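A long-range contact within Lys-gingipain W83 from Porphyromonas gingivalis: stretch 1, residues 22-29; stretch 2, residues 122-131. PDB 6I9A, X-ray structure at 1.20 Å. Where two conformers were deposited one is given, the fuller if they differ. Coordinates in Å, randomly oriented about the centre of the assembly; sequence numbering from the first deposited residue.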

ATOM      1  N   ALA A  22      -9.926  12.443 -16.079  1.00 14.37           N
ATOM      2  CA  ALA A  22     -11.246  12.217 -16.662  1.00 14.56           C
ATOM      3  C   ALA A  22     -11.315  11.014 -17.607  1.00 14.84           C
ATOM      4  O   ALA A  22     -12.391  10.409 -17.742  1.00 17.11           O
ATOM      5  N   LYS A  23     -10.202  10.634 -18.279  1.00 14.19           N
ATOM      6  CA  LYS A  23     -10.259   9.525 -19.234  1.00 16.25           C
ATOM      7  C   LYS A  23     -10.443   8.167 -18.565  1.00 14.69           C
ATOM      8  O   LYS A  23     -10.718   7.166 -19.223  1.00 15.48           O
ATOM      9  N   PHE A  24     -10.292   8.102 -17.241  1.00 13.34           N
ATOM     10  CA  PHE A  24     -10.277   6.819 -16.506  1.00 13.54           C
ATOM     11  C   PHE A  24     -11.615   6.428 -15.918  1.00 14.17           C
ATOM     12  O   PHE A  24     -11.688   5.391 -15.264  1.00 13.46           O
ATOM     13  N   LYS A  25     -12.694   7.217 -16.131  1.00 14.12           N
ATOM     14  CA  LYS A  25     -13.948   6.939 -15.451  0.55 15.87           C
ATOM     15  C   LYS A  25     -14.463   5.497 -15.683  1.00 15.86           C
ATOM     16  O   LYS A  25     -14.801   4.813 -14.722  1.00 15.35           O
ATOM     17  N   GLU A  26     -14.510   5.027 -16.920  1.00 15.86           N
ATOM     18  CA  GLU A  26     -15.066   3.698 -17.143  1.00 17.70           C
ATOM     19  C   GLU A  26     -14.172   2.600 -16.582  1.00 16.01           C
ATOM     20  O   GLU A  26     -14.664   1.684 -15.921  1.00 14.50           O
ATOM     21  N   ALA A  27     -12.851   2.710 -16.821  1.00 13.54           N
ATOM     22  CA  ALA A  27     -11.926   1.691 -16.332  1.00 13.07           C
ATOM     23  C   ALA A  27     -11.888   1.632 -14.798  1.00 12.19           C
ATOM     24  O   ALA A  27     -11.650   0.567 -14.226  1.00 12.83           O
ATOM     25  N   LEU A  28     -12.096   2.765 -14.146  1.00 12.08           N
ATOM     26  CA  LEU A  28     -11.997   2.799 -12.691  1.00 12.56           C
ATOM     27  C   LEU A  28     -13.207   2.153 -12.018  1.00 12.83           C
ATOM     28  O   LEU A  28     -13.112   1.727 -10.859  1.00 12.91           O
ATOM     29  N   LYS A  29     -14.365   2.103 -12.703  1.00 13.58           N
ATOM     30  CA  LYS A  29     -15.592   1.638 -12.042  1.00 15.59           C
ATOM     31  C   LYS A  29     -15.464   0.287 -11.283  1.00 13.23           C
ATOM     32  O   LYS A  29     -15.934   0.244 -10.150  1.00 13.65           O
ATOM     33  N   SER A 122      -0.818   4.995 -11.450  1.00  9.58           N
ATOM     34  CA  SER A 122      -0.305   5.677 -12.644  1.00  9.91           C
ATOM     35  C   SER A 122      -0.502   4.815 -13.880  1.00 10.14           C
ATOM     36  O   SER A 122       0.039   3.690 -13.959  1.00 10.72           O
ATOM     37  N   ALA A 123      -1.244   5.345 -14.849  1.00 10.92           N
ATOM     38  CA  ALA A 123      -1.542   4.642 -16.087  1.00 11.35           C
ATOM     39  C   ALA A 123      -1.485   5.631 -17.221  1.00 12.09           C
ATOM     40  O   ALA A 123      -1.839   6.798 -17.026  1.00 12.64           O
ATOM     41  N   SER A 124      -1.130   5.149 -18.427  1.00 12.71           N
ATOM     42  CA  SER A 124      -1.135   5.992 -19.606  1.00 13.27           C
ATOM     43  C   SER A 124      -2.327   5.712 -20.506  1.00 14.95           C
ATOM     44  O   SER A 124      -2.483   6.369 -21.554  1.00 19.29           O
ATOM     45  N   SER A 125      -3.130   4.734 -20.176  1.00 14.04           N
ATOM     46  CA  SER A 125      -4.307   4.368 -20.939  1.00 13.98           C
ATOM     47  C   SER A 125      -5.308   3.722 -19.995  1.00 13.43           C
ATOM     48  O   SER A 125      -4.915   3.137 -18.969  1.00 12.29           O
ATOM     49  N   PRO A 126      -6.610   3.706 -20.353  1.00 13.58           N
ATOM     50  CA  PRO A 126      -7.584   2.938 -19.545  1.00 14.17           C
ATOM     51  C   PRO A 126      -7.211   1.459 -19.442  1.00 12.98           C
ATOM     52  O   PRO A 126      -7.372   0.873 -18.358  1.00 13.32           O
ATOM     53  N   GLU A 127      -6.621   0.875 -20.503  1.00 14.04           N
ATOM     54  CA  GLU A 127      -6.237  -0.536 -20.485  1.00 14.49           C
ATOM     55  C   GLU A 127      -5.162  -0.798 -19.399  1.00 13.76           C
ATOM     56  O   GLU A 127      -5.241  -1.809 -18.685  1.00 12.92           O
ATOM     57  N   GLU A 128      -4.179   0.110 -19.269  1.00 12.23           N
ATOM     58  CA  GLU A 128      -3.174  -0.075 -18.219  1.00 12.30           C
ATOM     59  C   GLU A 128      -3.793   0.060 -16.841  1.00 11.61           C
ATOM     60  O   GLU A 128      -3.403  -0.651 -15.925  1.00 12.06           O
ATOM     61  N   LEU A 129      -4.752   0.974 -16.670  1.00 10.72           N
ATOM     62  CA  LEU A 129      -5.429   1.064 -15.371  1.00 11.01           C
ATOM     63  C   LEU A 129      -6.183  -0.230 -15.065  1.00 10.80           C
ATOM     64  O   LEU A 129      -6.100  -0.746 -13.950  1.00 10.40           O
ATOM     65  N   THR A 130      -6.882  -0.789 -16.081  1.00 11.63           N
ATOM     66  CA  THR A 130      -7.541  -2.066 -15.882  1.00 10.94           C
ATOM     67  C   THR A 130      -6.545  -3.144 -15.490  1.00 11.00           C
ATOM     68  O   THR A 130      -6.861  -4.003 -14.654  1.00 10.94           O
ATOM     69  N   ASN A 131      -5.331  -3.117 -16.074  1.00 10.73           N
ATOM     70  CA  ASN A 131      -4.333  -4.126 -15.711  1.00 11.33           C
ATOM     71  C   ASN A 131      -4.050  -4.083 -14.221  1.00 10.84           C
ATOM     72  O   ASN A 131      -3.915  -5.103 -13.548  1.00 10.98           O
TER

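The two stretches meet largely through apolar side chains, with backbone oxygens and a bridging water also in contact, and no direct hydrogen bond joins them. Helices 25-29 and 126-131 run nearly parallel, at 12°, and their axes come within 8.8 Å.

Phe24 covers the most surface. Its CA-to-CB bond points sideways, but with chi1 at -65° (m) and chi2 at -66° the ring reaches across to the second stretch. There Phe24 CE1 lies 3.8 Å from Ala123 CB and Phe24 CD1 lies 3.7 Å from Leu129 CD2. The backbone carbonyl of Ser125 approaches the ring edge, Ser125 O lying 3.6 Å from Phe24 CE1, so the polar oxygen meets the slightly positive rim of the aromatic ring. A flat, buried phenylalanine thus fills the space beside the start of the second helix.

Leu129 answers from the other side, its CA-to-CB bond pointing toward stretch 1 in the tp rotamer (chi1 -179°, chi2 62°). Its CD2 methyl is shared by three residues: besides the Phe24 ring, Leu129 CD2 touches Leu28 CD1 at 4.0 Å and Ala27 CB at 4.1 Å. Leu28, also tp, starts sideways, but its end comes nearer.

The CA-to-CB bond of Ala27 points toward the second stretch, and Ala27 CA is only 5.5 Å from Pro126 CA. A lone methyl suits so narrow a gap: Ala27 CB lies 4.0 Å from Pro126 CB and 3.6 Å from Pro126 O. Pro126, in the first turn of its helix, needs no amide hydrogen there, while the preceding Ser125 (chi1 p) caps the helix, Ser125 OG accepting from Glu128 N at 3.0 Å.

Thr130 OG1 (chi1 m) sits 3.6 Å from Ala27 CB. A water bridges the stretches here, its O donating to Ala27 O at 2.8 Å and hydrogen-bonding Thr130 OG1 at 2.7 Å.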

ATOM      1  CB  ALA A  22     -11.689  13.492 -17.376  1.00 16.70           C
ATOM      2  CB  LYS A  23      -8.980   9.477 -20.059  1.00 17.94           C
ATOM      3  CG  LYS A  23      -8.848  10.699 -20.948  1.00 23.65           C
ATOM      4  CD  LYS A  23      -7.592  10.687 -21.774  1.00 27.53           C
ATOM      5  CE  LYS A  23      -7.579  11.974 -22.573  1.00 30.34           C
ATOM      6  NZ  LYS A  23      -6.288  12.177 -23.260  1.00 41.68           N
ATOM      7  CB  PHE A  24      -9.224   6.891 -15.368  1.00 12.87           C
ATOM      8  CG  PHE A  24      -7.818   7.029 -15.920  1.00 11.97           C
ATOM      9  CD1 PHE A  24      -7.241   5.995 -16.658  1.00 13.23           C
ATOM     10  CD2 PHE A  24      -7.080   8.188 -15.714  1.00 13.05           C
ATOM     11  CE1 PHE A  24      -5.958   6.103 -17.172  1.00 14.12           C
ATOM     12  CE2 PHE A  24      -5.795   8.315 -16.264  1.00 13.63           C
ATOM     13  CZ  PHE A  24      -5.224   7.257 -16.967  1.00 13.89           C
ATOM     14  CB  LYS A  25     -14.975   7.987 -15.904  0.55 17.81           C
ATOM     15  CG  LYS A  25     -16.278   7.968 -15.127  0.55 17.00           C
ATOM     16  CD  LYS A  25     -17.119   9.215 -15.428  0.55 18.73           C
ATOM     17  CE  LYS A  25     -18.416   9.214 -14.653  0.55 28.56           C
ATOM     18  NZ  LYS A  25     -18.205   9.225 -13.170  0.55 28.31           N
ATOM     19  CB  GLU A  26     -15.255   3.527 -18.646  1.00 20.03           C
ATOM     20  CG  GLU A  26     -15.768   2.163 -19.071  1.00 31.16           C
ATOM     21  CD  GLU A  26     -15.937   2.017 -20.575  1.00 43.10           C
ATOM     22  OE1 GLU A  26     -15.344   2.811 -21.343  1.00 50.50           O
ATOM     23  OE2 GLU A  26     -16.669   1.092 -20.985  1.00 46.29           O
ATOM     24  CB  ALA A  27     -10.519   1.939 -16.889  1.00 14.84           C
ATOM     25  CB  LEU A  28     -11.893   4.278 -12.271  1.00 14.37           C
ATOM     26  CG  LEU A  28     -11.382   4.641 -10.896  1.00 15.01           C
ATOM     27  CD1 LEU A  28     -10.065   3.983 -10.574  1.00 12.95           C
ATOM     28  CD2 LEU A  28     -11.318   6.159 -10.762  1.00 15.64           C
ATOM     29  CB  LYS A  29     -16.762   1.577 -13.042  1.00 20.05           C
ATOM     30  CG  LYS A  29     -18.083   1.445 -12.281  1.00 26.37           C
ATOM     31  CD  LYS A  29     -19.316   1.955 -13.003  1.00 36.34           C
ATOM     32  CE  LYS A  29     -20.578   1.398 -12.355  1.00 45.04           C
ATOM     33  NZ  LYS A  29     -20.680   1.663 -10.882  1.00 51.80           N
ATOM     34  CB  SER A 122       1.180   6.002 -12.473  1.00 10.47           C
ATOM     35  OG  SER A 122       1.565   6.627 -13.689  1.00 10.78           O
ATOM     36  CB  ALA A 123      -2.937   4.024 -16.005  1.00 11.66           C
ATOM     37  CB  SER A 124       0.161   5.797 -20.390  1.00 14.79           C
ATOM     38  OG  SER A 124       0.255   4.521 -20.992  1.00 18.14           O
ATOM     39  CB  SER A 125      -3.907   3.368 -22.026  1.00 15.42           C
ATOM     40  OG  SER A 125      -3.542   2.124 -21.456  1.00 15.69           O
ATOM     41  CB  PRO A 126      -8.905   3.135 -20.304  1.00 16.01           C
ATOM     42  CG  PRO A 126      -8.714   4.499 -20.980  1.00 16.16           C
ATOM     43  CD  PRO A 126      -7.275   4.452 -21.445  1.00 15.62           C
ATOM     44  CB  GLU A 127      -5.737  -0.946 -21.890  1.00 18.07           C
ATOM     45  CG  GLU A 127      -6.870  -0.937 -22.922  1.00 24.81           C
ATOM     46  CD  GLU A 127      -7.411   0.395 -23.441  1.00 34.69           C
ATOM     47  OE1 GLU A 127      -6.709   1.439 -23.401  1.00 23.03           O
ATOM     48  OE2 GLU A 127      -8.573   0.376 -23.913  1.00 38.55           O
ATOM     49  CB  GLU A 128      -2.023   0.920 -18.342  1.00 12.49           C
ATOM     50  CG  GLU A 128      -1.103   0.550 -19.490  1.00 13.42           C
ATOM     51  CD  GLU A 128       0.013   1.520 -19.685  1.00 15.05           C
ATOM     52  OE1 GLU A 128      -0.024   2.616 -19.083  1.00 14.30           O
ATOM     53  OE2 GLU A 128       0.939   1.170 -20.446  1.00 16.88           O
ATOM     54  CB  LEU A 129      -6.371   2.283 -15.307  1.00 11.37           C
ATOM     55  CG  LEU A 129      -7.068   2.434 -13.970  1.00 11.52           C
ATOM     56  CD1 LEU A 129      -6.101   2.649 -12.808  1.00 12.77           C
ATOM     57  CD2 LEU A 129      -8.065   3.569 -14.025  1.00 12.65           C
ATOM     58  CB  THR A 130      -8.286  -2.424 -17.156  1.00 12.14           C
ATOM     59  OG1 THR A 130      -9.333  -1.452 -17.305  1.00 12.43           O
ATOM     60  CG2 THR A 130      -8.871  -3.850 -17.119  1.00 12.95           C
ATOM     61  CB  ASN A 131      -3.047  -3.874 -16.452  1.00 12.12           C
ATOM     62  CG  ASN A 131      -3.132  -4.148 -17.914  1.00 12.89           C
ATOM     63  OD1 ASN A 131      -4.092  -4.784 -18.397  1.00 14.04           O
ATOM     64  ND2 ASN A 131      -2.149  -3.692 -18.684  1.00 12.56           N
TER
HETATM   65  O   HOH W   1     -11.284  -1.879 -15.459  1.00 14.31           O